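Local coordinates for protein halohydrin epoxidase A (Corynebacterium sp., PDB 4Z9F) that catalyses the loss of hydrogen halide from vicinal halohydrins to give epoxides, probably on a scaffold related to the short-chain dehydrogenase/reductase family, at residues C[11-16]-C[214-219]; C[173-178]-C[221-226]; C[52-57]-C[64-69]. The protein carries 1 engineered substitution. All blocks are in the same frame, centred on the assembly; numbering follows the deposited sequence.

Overall arrangement
Starting at the N terminus, the turn at 11-16 follows the first strand, 3-6, and waits almost 200 residues for its partner on helix 213-224. Contact 3 lies nested inside that long loop, closing only a short local one between edge strand 52-53 and helix 62-67; it sits about 21 Å, centre to centre, from contact 1. Strand 170-177 then opens contact 2. Its loop crosses the first: 214-219 completes contact 1, and 221-226, further along the same helix, completes contact 2. Helix 213-224 thus ties the turn after strand 3-6 to strand 170-177, and Leu-219 CD2 meets Ile-175 CD1 at 3.6 Å where the two contacts join.

Contact 1 of 3, residues C[11-16]-C[214-219]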
ATOM      1  N   HIS C  11      27.925 -10.002   3.763  1.00 23.44           N
ATOM      2  CA  HIS C  11      26.864 -10.443   2.876  1.00 22.94           C
ATOM      3  C   HIS C  11      25.879  -9.310   2.626  1.00 27.16           C
ATOM      4  O   HIS C  11      25.858  -8.310   3.352  1.00 25.69           O
ATOM      5  CB  HIS C  11      26.141 -11.653   3.468  1.00 24.12           C
ATOM      6  CG  HIS C  11      27.044 -12.817   3.724  1.00 24.49           C
ATOM      7  ND1 HIS C  11      27.364 -13.736   2.751  1.00 25.76           N
ATOM      8  CD2 HIS C  11      27.716 -13.195   4.837  1.00 26.64           C
ATOM      9  CE1 HIS C  11      28.190 -14.638   3.253  1.00 28.11           C
ATOM     10  NE2 HIS C  11      28.416 -14.335   4.519  1.00 28.93           N
ATOM     11  N   PHE C  12      25.075  -9.478   1.566  1.00 24.42           N
ATOM     12  CA  PHE C  12      23.966  -8.570   1.270  1.00 22.90           C
ATOM     13  C   PHE C  12      24.420  -7.106   1.299  1.00 23.10           C
ATOM     14  O   PHE C  12      25.326  -6.709   0.557  1.00 22.79           O
ATOM     15  CB  PHE C  12      22.834  -8.836   2.273  1.00 25.25           C
ATOM     16  CG  PHE C  12      21.453  -8.462   1.783  1.00 24.10           C
ATOM     17  CD1 PHE C  12      21.214  -8.159   0.450  1.00 21.48           C
ATOM     18  CD2 PHE C  12      20.392  -8.413   2.674  1.00 19.62           C
ATOM     19  CE1 PHE C  12      19.937  -7.821   0.020  1.00 23.84           C
ATOM     20  CE2 PHE C  12      19.118  -8.077   2.250  1.00 21.19           C
ATOM     21  CZ  PHE C  12      18.888  -7.776   0.918  1.00 23.17           C
ATOM     22  N   ALA C  13      23.818  -6.293   2.155  1.00 21.84           N
ATOM     23  CA  ALA C  13      24.193  -4.893   2.260  1.00 19.17           C
ATOM     24  C   ALA C  13      25.326  -4.648   3.247  1.00 21.08           C
ATOM     25  O   ALA C  13      25.699  -3.489   3.460  1.00 21.99           O
ATOM     26  CB  ALA C  13      22.974  -4.049   2.660  1.00 19.98           C
ATOM     27  N   GLY C  14      25.882  -5.699   3.842  1.00 22.31           N
ATOM     28  CA  GLY C  14      26.945  -5.557   4.820  1.00 23.82           C
ATOM     29  C   GLY C  14      28.126  -4.738   4.332  1.00 22.34           C
ATOM     30  O   GLY C  14      28.466  -3.698   4.905  1.00 27.60           O
ATOM     31  N   PRO C  15      28.777  -5.184   3.252  1.00 23.08           N
ATOM     32  CA  PRO C  15      29.956  -4.445   2.762  1.00 22.32           C
ATOM     33  C   PRO C  15      29.689  -2.981   2.467  1.00 22.65           C
ATOM     34  O   PRO C  15      30.533  -2.124   2.764  1.00 20.08           O
ATOM     35  CB  PRO C  15      30.345  -5.226   1.498  1.00 22.52           C
ATOM     36  CG  PRO C  15      29.931  -6.629   1.817  1.00 23.56           C
ATOM     37  CD  PRO C  15      28.654  -6.507   2.618  1.00 23.37           C
ATOM     38  N   ALA C  16      28.531  -2.660   1.897  1.00 22.27           N
ATOM     39  CA  ALA C  16      28.232  -1.262   1.607  1.00 20.40           C
ATOM     40  C   ALA C  16      28.104  -0.450   2.890  1.00 20.30           C
ATOM     41  O   ALA C  16      28.579   0.691   2.963  1.00 22.36           O
ATOM     42  CB  ALA C  16      26.948  -1.159   0.774  1.00 21.31           C
ATOM     43  N   ASP C 214      27.864   2.292  -3.091  1.00 18.23           N
ATOM     44  CA  ASP C 214      27.985   3.587  -2.418  1.00 22.88           C
ATOM     45  C   ASP C 214      26.654   4.318  -2.342  1.00 23.24           C
ATOM     46  O   ASP C 214      26.499   5.224  -1.512  1.00 21.27           O
ATOM     47  CB  ASP C 214      29.033   4.483  -3.097  1.00 25.26           C
ATOM     48  CG  ASP C 214      28.639   4.913  -4.514  1.00 27.44           C
ATOM     49  OD1 ASP C 214      27.919   5.926  -4.666  1.00 27.25           O
ATOM     50  OD2 ASP C 214      29.077   4.255  -5.483  1.00 26.46           O
ATOM     51  N   GLU C 215      25.693   3.939  -3.183  1.00 20.40           N
ATOM     52  CA  GLU C 215      24.369   4.535  -3.111  1.00 18.60           C
ATOM     53  C   GLU C 215      23.580   3.954  -1.950  1.00 21.51           C
ATOM     54  O   GLU C 215      22.859   4.685  -1.265  1.00 23.47           O
ATOM     55  CB  GLU C 215      23.628   4.327  -4.432  1.00 18.76           C
ATOM     56  CG  GLU C 215      24.274   5.057  -5.584  1.00 19.07           C
ATOM     57  CD  GLU C 215      23.581   4.814  -6.905  1.00 18.68           C
ATOM     58  OE1 GLU C 215      23.229   5.803  -7.582  1.00 19.07           O
ATOM     59  OE2 GLU C 215      23.409   3.637  -7.263  1.00 18.65           O
ATOM     60  N   MET C 216      23.682   2.641  -1.740  1.00 15.93           N
ATOM     61  CA  MET C 216      23.155   2.052  -0.518  1.00 22.26           C
ATOM     62  C   MET C 216      23.863   2.640   0.688  1.00 23.63           C
ATOM     63  O   MET C 216      23.236   2.917   1.718  1.00 19.63           O
ATOM     64  CB  MET C 216      23.320   0.531  -0.546  1.00 18.12           C
ATOM     65  CG  MET C 216      22.888  -0.190   0.726  1.00 22.29           C
ATOM     66  SD  MET C 216      21.131  -0.038   1.134  1.00 21.89           S
ATOM     67  CE  MET C 216      20.415  -1.255   0.032  1.00 19.61           C
ATOM     68  N   GLY C 217      25.173   2.849   0.569  1.00 17.56           N
ATOM     69  CA  GLY C 217      25.905   3.457   1.665  1.00 21.74           C
ATOM     70  C   GLY C 217      25.395   4.842   1.997  1.00 20.92           C
ATOM     71  O   GLY C 217      25.219   5.180   3.172  1.00 19.27           O
ATOM     72  N   ALA C 218      25.134   5.657   0.964  1.00 20.00           N
ATOM     73  CA  ALA C 218      24.685   7.028   1.177  1.00 21.66           C
ATOM     74  C   ALA C 218      23.320   7.075   1.854  1.00 20.40           C
ATOM     75  O   ALA C 218      23.080   7.936   2.711  1.00 19.38           O
ATOM     76  CB  ALA C 218      24.648   7.784  -0.149  1.00 19.72           C
ATOM     77  N   LEU C 219      22.409   6.168   1.481  1.00 19.07           N
ATOM     78  CA  LEU C 219      21.112   6.107   2.155  1.00 17.43           C
ATOM     79  C   LEU C 219      21.285   5.747   3.630  1.00 20.65           C
ATOM     80  O   LEU C 219      20.686   6.376   4.510  1.00 19.64           O
ATOM     81  CB  LEU C 219      20.201   5.094   1.453  1.00 21.15           C
ATOM     82  CG  LEU C 219      18.857   4.806   2.117  1.00 20.84           C
ATOM     83  CD1 LEU C 219      18.029   6.074   2.179  1.00 19.42           C
ATOM     84  CD2 LEU C 219      18.092   3.690   1.390  1.00 18.36           C
TER
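Met-216 meets the 11-16 segment with its CG, which lies against the methyls of Ala-13 in the turn and Ala-16 in the first turn of helix 14-23. Met-216 CG is 4.2 Å from Ala-16 CB and 4.3 Å from Ala-13 CB. The first torsion, 176°, carries CG off the helix toward the alanines; bends at chi2 and chi3 then turn the thioether away, and the rest of the side chain packs among Ile-175, Pro-177, Phe-180 and Phe-238.

The backbones come close on this packed side too. Ala-16 and Gly-217 bring their CA atoms to 5.3 Å, the glycine having no side chain in the way, and Ala-16 O lies 4.1 Å from Gly-217 CA. The loose side is at Pro-15, which is exposed, and at Asp-214, which points away from the turn and pairs with Arg-212.

The turn itself, type II' from His-11 to Gly-14, is closed by its own bond, Gly-14 N to His-11 O at 2.7 Å, and held from outside by Asn-79, which bonds His-11 O and Ala-13 N. It probably corresponds to the glycine-rich cofactor loop of related dehydrogenases. With those polar groups engaged on other sides, the side-chain part of the join is apolar and depends on shape: small methyls and a glycine set the spacing, and the Met-216 CG methylene lies against the methyls.

Contact 2 of 3, residues C[173-178]-C[221-226]; sequences YAIGPN and TFLASR
Leu-223 carries this contact, laying its two methyls on Tyr-173 and Ile-175 of strand 170-177. Leu-223 CD2 stands over one face of the Tyr-173 ring, 4.0 Å from the centroid and 18° off the normal, a clear CH-pi contact shifted toward the CD1-CE1 side of the ring. Leu-223 CD1 settles at the root of the same side chain, 4.0 Å from Tyr-173 CG, and also meets Ile-175 CD1 at 4.2 Å, so CD1 bridges Tyr-173 and Ile-175 while CD2 is over the ring.

Tyr-173 has CG anti to its carbonyl carbon (chi1 -46°), which lays the ring alongside the Leu-223 fork and carries the hydroxyl past it to a water. That water lies 2.8 Å from Tyr-173 OH and donates to Leu-223 O at 2.7 Å. The carbonyl oxygen Leu-223 O also accepts from Arg-226 N at 3.1 Å, just where the chain leaves helical geometry with a positive phi. Ile-175 and Phe-236 extend the apolar layer across the sheet, while Phe-222, one residue back, stacks on Phe-222 of the second subunit.

Helix 213-224 is therefore seated on the sheet by leucine packing on a tyrosine face and an isoleucine, with a water-mediated link toward its C-terminal end. The water lets the tyrosine bury its ring while its hydroxyl still has a partner, and it gives the last-turn carbonyl of Leu-223 a second bond.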
ATOM      1  N   TYR C 173      13.827   1.994  10.621  1.00 16.84           N
ATOM      2  CA  TYR C 173      13.578   2.108   9.185  1.00 19.01           C
ATOM      3  C   TYR C 173      13.763   0.741   8.546  1.00 20.23           C
ATOM      4  O   TYR C 173      14.489  -0.112   9.061  1.00 19.41           O
ATOM      5  CB  TYR C 173      14.521   3.090   8.474  1.00 16.40           C
ATOM      6  CG  TYR C 173      14.730   4.431   9.138  1.00 20.43           C
ATOM      7  CD1 TYR C 173      13.993   5.546   8.742  1.00 19.09           C
ATOM      8  CD2 TYR C 173      15.672   4.588  10.151  1.00 20.20           C
ATOM      9  CE1 TYR C 173      14.177   6.772   9.340  1.00 19.64           C
ATOM     10  CE2 TYR C 173      15.873   5.811  10.750  1.00 20.11           C
ATOM     11  CZ  TYR C 173      15.118   6.899  10.348  1.00 22.18           C
ATOM     12  OH  TYR C 173      15.314   8.127  10.937  1.00 25.73           O
ATOM     13  N   ALA C 174      13.115   0.545   7.401  1.00 16.75           N
ATOM     14  CA  ALA C 174      13.334  -0.641   6.589  1.00 18.23           C
ATOM     15  C   ALA C 174      13.764  -0.219   5.193  1.00 19.44           C
ATOM     16  O   ALA C 174      13.223   0.733   4.626  1.00 19.33           O
ATOM     17  CB  ALA C 174      12.081  -1.523   6.517  1.00 18.26           C
ATOM     18  N   ILE C 175      14.768  -0.900   4.660  1.00 18.07           N
ATOM     19  CA  ILE C 175      15.190  -0.712   3.281  1.00 18.50           C
ATOM     20  C   ILE C 175      14.882  -1.996   2.530  1.00 18.50           C
ATOM     21  O   ILE C 175      15.168  -3.098   3.023  1.00 19.67           O
ATOM     22  CB  ILE C 175      16.678  -0.341   3.183  1.00 23.46           C
ATOM     23  CG1 ILE C 175      16.955   0.914   4.006  1.00 17.87           C
ATOM     24  CG2 ILE C 175      17.072  -0.130   1.721  1.00 14.67           C
ATOM     25  CD1 ILE C 175      18.418   1.321   4.063  1.00 21.61           C
ATOM     26  N   GLY C 176      14.254  -1.856   1.358  1.00 18.92           N
ATOM     27  CA  GLY C 176      13.862  -2.990   0.554  1.00 19.84           C
ATOM     28  C   GLY C 176      14.564  -2.988  -0.788  1.00 17.08           C
ATOM     29  O   GLY C 176      14.079  -2.418  -1.776  1.00 19.35           O
ATOM     30  N   PRO C 177      15.733  -3.623  -0.847  1.00 19.47           N
ATOM     31  CA  PRO C 177      16.523  -3.603  -2.082  1.00 19.19           C
ATOM     32  C   PRO C 177      16.047  -4.631  -3.096  1.00 18.37           C
ATOM     33  O   PRO C 177      15.490  -5.676  -2.754  1.00 16.63           O
ATOM     34  CB  PRO C 177      17.949  -3.940  -1.609  1.00 22.18           C
ATOM     35  CG  PRO C 177      17.890  -4.003  -0.089  1.00 22.52           C
ATOM     36  CD  PRO C 177      16.452  -4.278   0.258  1.00 17.68           C
ATOM     37  N   ASN C 178      16.297  -4.302  -4.364  1.00 17.94           N
ATOM     38  CA  ASN C 178      16.293  -5.226  -5.496  1.00 20.05           C
ATOM     39  C   ASN C 178      17.180  -4.599  -6.563  1.00 17.07           C
ATOM     40  O   ASN C 178      17.374  -3.381  -6.587  1.00 16.56           O
ATOM     41  CB  ASN C 178      14.874  -5.490  -6.039  1.00 18.99           C
ATOM     42  CG  ASN C 178      14.775  -6.798  -6.837  1.00 24.26           C
ATOM     43  OD1 ASN C 178      15.762  -7.533  -6.997  1.00 23.53           O
ATOM     44  ND2 ASN C 178      13.572  -7.094  -7.343  1.00 28.94           N
ATOM     45  N   THR C 221      23.946   6.115   5.637  1.00 20.77           N
ATOM     46  CA  THR C 221      24.549   7.159   6.463  1.00 20.79           C
ATOM     47  C   THR C 221      23.645   8.382   6.568  1.00 23.06           C
ATOM     48  O   THR C 221      23.689   9.099   7.578  1.00 19.87           O
ATOM     49  CB  THR C 221      25.936   7.560   5.941  1.00 23.84           C
ATOM     50  OG1 THR C 221      25.851   8.040   4.594  1.00 26.94           O
ATOM     51  CG2 THR C 221      26.902   6.381   6.012  1.00 23.74           C
ATOM     52  N   PHE C 222      22.816   8.640   5.547  1.00 19.42           N
ATOM     53  CA  PHE C 222      21.813   9.691   5.671  1.00 18.81           C
ATOM     54  C   PHE C 222      20.807   9.355   6.763  1.00 17.35           C
ATOM     55  O   PHE C 222      20.459  10.218   7.580  1.00 20.49           O
ATOM     56  CB  PHE C 222      21.096   9.912   4.337  1.00 19.78           C
ATOM     57  CG  PHE C 222      19.978  10.917   4.417  1.00 18.97           C
ATOM     58  CD1 PHE C 222      20.256  12.269   4.502  1.00 24.46           C
ATOM     59  CD2 PHE C 222      18.659  10.508   4.393  1.00 21.74           C
ATOM     60  CE1 PHE C 222      19.248  13.202   4.564  1.00 22.24           C
ATOM     61  CE2 PHE C 222      17.623  11.456   4.461  1.00 24.80           C
ATOM     62  CZ  PHE C 222      17.932  12.795   4.547  1.00 21.39           C
ATOM     63  N   LEU C 223      20.347   8.098   6.813  1.00 20.75           N
ATOM     64  CA  LEU C 223      19.452   7.699   7.896  1.00 17.23           C
ATOM     65  C   LEU C 223      20.163   7.767   9.244  1.00 21.07           C
ATOM     66  O   LEU C 223      19.625   8.324  10.206  1.00 19.72           O
ATOM     67  CB  LEU C 223      18.886   6.299   7.648  1.00 17.89           C
ATOM     68  CG  LEU C 223      17.955   6.195   6.423  1.00 16.13           C
ATOM     69  CD1 LEU C 223      17.440   4.779   6.229  1.00 17.26           C
ATOM     70  CD2 LEU C 223      16.776   7.180   6.512  1.00 18.29           C
ATOM     71  N   ALA C 224      21.393   7.251   9.322  1.00 22.30           N
ATOM     72  CA  ALA C 224      22.124   7.236  10.591  1.00 21.08           C
ATOM     73  C   ALA C 224      22.386   8.631  11.144  1.00 20.95           C
ATOM     74  O   ALA C 224      22.598   8.768  12.355  1.00 21.76           O
ATOM     75  CB  ALA C 224      23.457   6.498  10.422  1.00 19.75           C
ATOM     76  N   SER C 225      22.379   9.661  10.289  1.00 18.04           N
ATOM     77  CA  SER C 225      22.650  11.036  10.705  1.00 21.48           C
ATOM     78  C   SER C 225      21.511  11.645  11.512  1.00 22.63           C
ATOM     79  O   SER C 225      21.732  12.631  12.226  1.00 24.17           O
ATOM     80  CB  SER C 225      22.896  11.922   9.480  1.00 24.69           C
ATOM     81  OG  SER C 225      21.661  12.341   8.895  1.00 24.13           O
ATOM     82  N   ARG C 226      20.303  11.105  11.379  1.00 18.63           N
ATOM     83  CA  ARG C 226      19.070  11.582  12.006  1.00 18.39           C
ATOM     84  C   ARG C 226      18.677  12.989  11.546  1.00 22.48           C
ATOM     85  O   ARG C 226      17.774  13.602  12.138  1.00 25.82           O
ATOM     86  CB  ARG C 226      19.161  11.535  13.545  1.00 22.68           C
ATOM     87  CG  ARG C 226      19.694  10.212  14.110  1.00 21.17           C
ATOM     88  CD  ARG C 226      19.660  10.167  15.665  1.00 23.70           C
ATOM     89  NE  ARG C 226      20.667   9.254  16.224  1.00 25.61           N
ATOM     90  CZ  ARG C 226      20.965   9.146  17.523  1.00 30.51           C
ATOM     91  NH1 ARG C 226      20.320   9.881  18.428  1.00 24.07           N
ATOM     92  NH2 ARG C 226      21.915   8.302  17.924  1.00 25.81           N
TER
HETATM   93  O   HOH W   1      17.780   8.264  12.203  1.00 20.26           O

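Contact 3 of 3, residues C[52-57]-C[64-69]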
ATOM      1  N   VAL C  52      35.722  -3.671  14.146  1.00 27.31           N
ATOM      2  CA  VAL C  52      35.887  -4.701  15.160  1.00 26.60           C
ATOM      3  C   VAL C  52      35.048  -5.897  14.734  1.00 31.58           C
ATOM      4  O   VAL C  52      33.872  -5.739  14.381  1.00 28.67           O
ATOM      5  CB  VAL C  52      35.457  -4.200  16.551  1.00 27.53           C
ATOM      6  CG1 VAL C  52      35.321  -5.364  17.524  1.00 27.50           C
ATOM      7  CG2 VAL C  52      36.426  -3.157  17.075  1.00 28.74           C
ATOM      8  N   ALA C  53      35.649  -7.082  14.747  1.00 29.91           N
ATOM      9  CA  ALA C  53      34.950  -8.318  14.421  1.00 30.11           C
ATOM     10  C   ALA C  53      34.535  -9.010  15.712  1.00 36.30           C
ATOM     11  O   ALA C  53      35.392  -9.429  16.497  1.00 32.19           O
ATOM     12  CB  ALA C  53      35.825  -9.245  13.575  1.00 31.23           C
ATOM     13  N   LEU C  54      33.225  -9.128  15.924  1.00 33.70           N
ATOM     14  CA  LEU C  54      32.686  -9.813  17.090  1.00 34.57           C
ATOM     15  C   LEU C  54      32.749 -11.319  16.917  1.00 36.81           C
ATOM     16  O   LEU C  54      32.548 -11.840  15.817  1.00 30.92           O
ATOM     17  CB  LEU C  54      31.227  -9.425  17.324  1.00 30.87           C
ATOM     18  CG  LEU C  54      30.908  -7.980  17.639  1.00 27.22           C
ATOM     19  CD1 LEU C  54      29.395  -7.825  17.778  1.00 26.46           C
ATOM     20  CD2 LEU C  54      31.635  -7.568  18.914  1.00 32.52           C
ATOM     21  N   ALA C  55      32.983 -12.025  18.023  1.00 31.11           N
ATOM     22  CA  ALA C  55      32.864 -13.471  17.997  1.00 31.76           C
ATOM     23  C   ALA C  55      31.429 -13.935  18.204  1.00 32.03           C
ATOM     24  O   ALA C  55      31.075 -15.027  17.746  1.00 33.03           O
ATOM     25  CB  ALA C  55      33.770 -14.093  19.064  1.00 39.24           C
ATOM     26  N   GLU C  56      30.599 -13.130  18.867  1.00 32.07           N
ATOM     27  CA  GLU C  56      29.278 -13.589  19.281  1.00 33.44           C
ATOM     28  C   GLU C  56      28.402 -13.879  18.073  1.00 29.97           C
ATOM     29  O   GLU C  56      28.392 -13.127  17.097  1.00 29.82           O
ATOM     30  CB  GLU C  56      28.605 -12.556  20.185  1.00 29.58           C
ATOM     31  CG  GLU C  56      29.109 -12.608  21.631  1.00 39.35           C
ATOM     32  CD  GLU C  56      30.490 -11.958  21.814  1.00 44.73           C
ATOM     33  OE1 GLU C  56      30.995 -11.951  22.973  1.00 51.87           O
ATOM     34  OE2 GLU C  56      31.043 -11.458  20.802  1.00 40.89           O
ATOM     35  N   GLN C  57      27.666 -14.987  18.153  1.00 32.39           N
ATOM     36  CA  GLN C  57      26.782 -15.431  17.087  1.00 32.15           C
ATOM     37  C   GLN C  57      25.312 -15.346  17.450  1.00 33.93           C
ATOM     38  O   GLN C  57      24.467 -15.411  16.551  1.00 32.99           O
ATOM     39  CB  GLN C  57      27.108 -16.881  16.692  1.00 37.05           C
ATOM     40  CG  GLN C  57      28.494 -17.040  16.097  1.00 32.49           C
ATOM     41  CD  GLN C  57      28.661 -16.196  14.856  1.00 34.19           C
ATOM     42  OE1 GLN C  57      27.864 -16.292  13.920  1.00 29.99           O
ATOM     43  NE2 GLN C  57      29.674 -15.338  14.851  1.00 34.45           N
ATOM     44  N   ASP C  64      25.313  -6.328  23.708  1.00 26.82           N
ATOM     45  CA  ASP C  64      26.235  -6.278  24.844  1.00 29.85           C
ATOM     46  C   ASP C  64      27.680  -6.448  24.379  1.00 30.80           C
ATOM     47  O   ASP C  64      28.578  -5.743  24.853  1.00 31.18           O
ATOM     48  CB  ASP C  64      25.864  -7.346  25.877  1.00 30.09           C
ATOM     49  CG  ASP C  64      24.662  -6.951  26.736  1.00 40.28           C
ATOM     50  OD1 ASP C  64      24.373  -5.742  26.872  1.00 37.59           O
ATOM     51  OD2 ASP C  64      24.003  -7.864  27.286  1.00 49.20           O
ATOM     52  N   ALA C  65      27.916  -7.349  23.421  1.00 28.95           N
ATOM     53  CA  ALA C  65      29.262  -7.506  22.871  1.00 29.16           C
ATOM     54  C   ALA C  65      29.739  -6.230  22.190  1.00 29.31           C
ATOM     55  O   ALA C  65      30.905  -5.839  22.334  1.00 29.50           O
ATOM     56  CB  ALA C  65      29.301  -8.676  21.891  1.00 28.90           C
ATOM     57  N   THR C  66      28.858  -5.569  21.433  1.00 29.35           N
ATOM     58  CA  THR C  66      29.221  -4.288  20.837  1.00 23.74           C
ATOM     59  C   THR C  66      29.592  -3.275  21.912  1.00 29.51           C
ATOM     60  O   THR C  66      30.516  -2.473  21.729  1.00 27.12           O
ATOM     61  CB  THR C  66      28.068  -3.750  19.987  1.00 28.35           C
ATOM     62  OG1 THR C  66      27.688  -4.746  19.031  1.00 29.09           O
ATOM     63  CG2 THR C  66      28.490  -2.484  19.258  1.00 21.01           C
ATOM     64  N   LEU C  67      28.880  -3.301  23.040  1.00 29.70           N
ATOM     65  CA  LEU C  67      29.091  -2.299  24.078  1.00 29.76           C
ATOM     66  C   LEU C  67      30.391  -2.518  24.837  1.00 33.03           C
ATOM     67  O   LEU C  67      30.809  -1.625  25.586  1.00 30.65           O
ATOM     68  CB  LEU C  67      27.900  -2.277  25.046  1.00 29.00           C
ATOM     69  CG  LEU C  67      26.823  -1.183  24.902  1.00 33.16           C
ATOM     70  CD1 LEU C  67      27.178  -0.088  23.903  1.00 31.97           C
ATOM     71  CD2 LEU C  67      25.475  -1.786  24.580  1.00 31.80           C
ATOM     72  N   GLN C  68      31.047  -3.668  24.652  1.00 32.17           N
ATOM     73  CA  GLN C  68      32.409  -3.828  25.152  1.00 34.40           C
ATOM     74  C   GLN C  68      33.407  -2.954  24.403  1.00 35.46           C
ATOM     75  O   GLN C  68      34.564  -2.876  24.825  1.00 34.62           O
ATOM     76  CB  GLN C  68      32.848  -5.296  25.062  1.00 38.11           C
ATOM     77  CG  GLN C  68      32.140  -6.256  26.024  1.00 40.70           C
ATOM     78  CD  GLN C  68      32.623  -6.137  27.474  1.00 52.07           C
ATOM     79  OE1 GLN C  68      32.743  -5.037  28.025  1.00 54.14           O
ATOM     80  NE2 GLN C  68      32.912  -7.279  28.089  1.00 53.52           N
ATOM     81  N   HIS C  69      32.994  -2.293  23.315  1.00 32.24           N
ATOM     82  CA  HIS C  69      33.903  -1.517  22.479  1.00 27.16           C
ATOM     83  C   HIS C  69      33.564  -0.031  22.428  1.00 28.85           C
ATOM     84  O   HIS C  69      34.178   0.702  21.649  1.00 33.69           O
ATOM     85  CB  HIS C  69      33.935  -2.092  21.058  1.00 29.67           C
ATOM     86  CG  HIS C  69      34.468  -3.489  20.982  1.00 27.73           C
ATOM     87  ND1 HIS C  69      33.654  -4.598  20.954  1.00 32.08           N
ATOM     88  CD2 HIS C  69      35.738  -3.954  20.932  1.00 29.99           C
ATOM     89  CE1 HIS C  69      34.395  -5.689  20.887  1.00 31.37           C
ATOM     90  NE2 HIS C  69      35.665  -5.325  20.873  1.00 35.05           N
TER
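Val-52 turns CG1 anti to its backbone N (chi1 167°), and His-69 swings its ring in from the opposite direction with CG anti to the carbonyl carbon (chi1 -63°); together these torsions put the valine methyl over one face of the imidazole. Val-52 CG1 is 3.5 Å from the centroid of the His-69 ring and 18° off the normal, a CH-pi contact displaced toward the rim, with His-69 NE2 nearest at 3.4 Å. The ring is also steadied from its own segment: His-69 ND1 makes a weak, bent bond to Ala-65 O at 3.3 Å, and Thr-66 O, which accepts from His-69 N, lies at the ring edge, in its plane.

Leu-54 fills the deeper level. Leu-54 CD2 lies 3.9 Å from Ala-65 CB and reaches the His-69 ring obliquely, while Leu-54 CD1 comes up to Thr-66 OG1 at 3.7 Å. That hydroxyl is spoken for by Leu-62 O one turn back in the helix, so Leu-54 meets it only by packing. Leu-54 and Thr-66 both rest on Leu-5 and Val-29 of the neighbouring strands.

At the other end Glu-56 bends back at chi2, bringing its carboxylate against the methyl of Ala-65, with Glu-56 CD 3.5 Å from Ala-65 CB. The contact thus grades from a buried leucine to an exposed histidine.

Strand 52-53 is the outermost on this side of the parallel sheet, bonded to strand 27-30, and helix 62-67 lies over the sheet on the way to strand 73-79, beyond strand 3-6. Packing the edge strand under the helix of this long crossover is characteristic of the Rossmann-type fold of the short-chain dehydrogenase/reductase superfamily, with its 3-2-1-4-5-6-7 strand order.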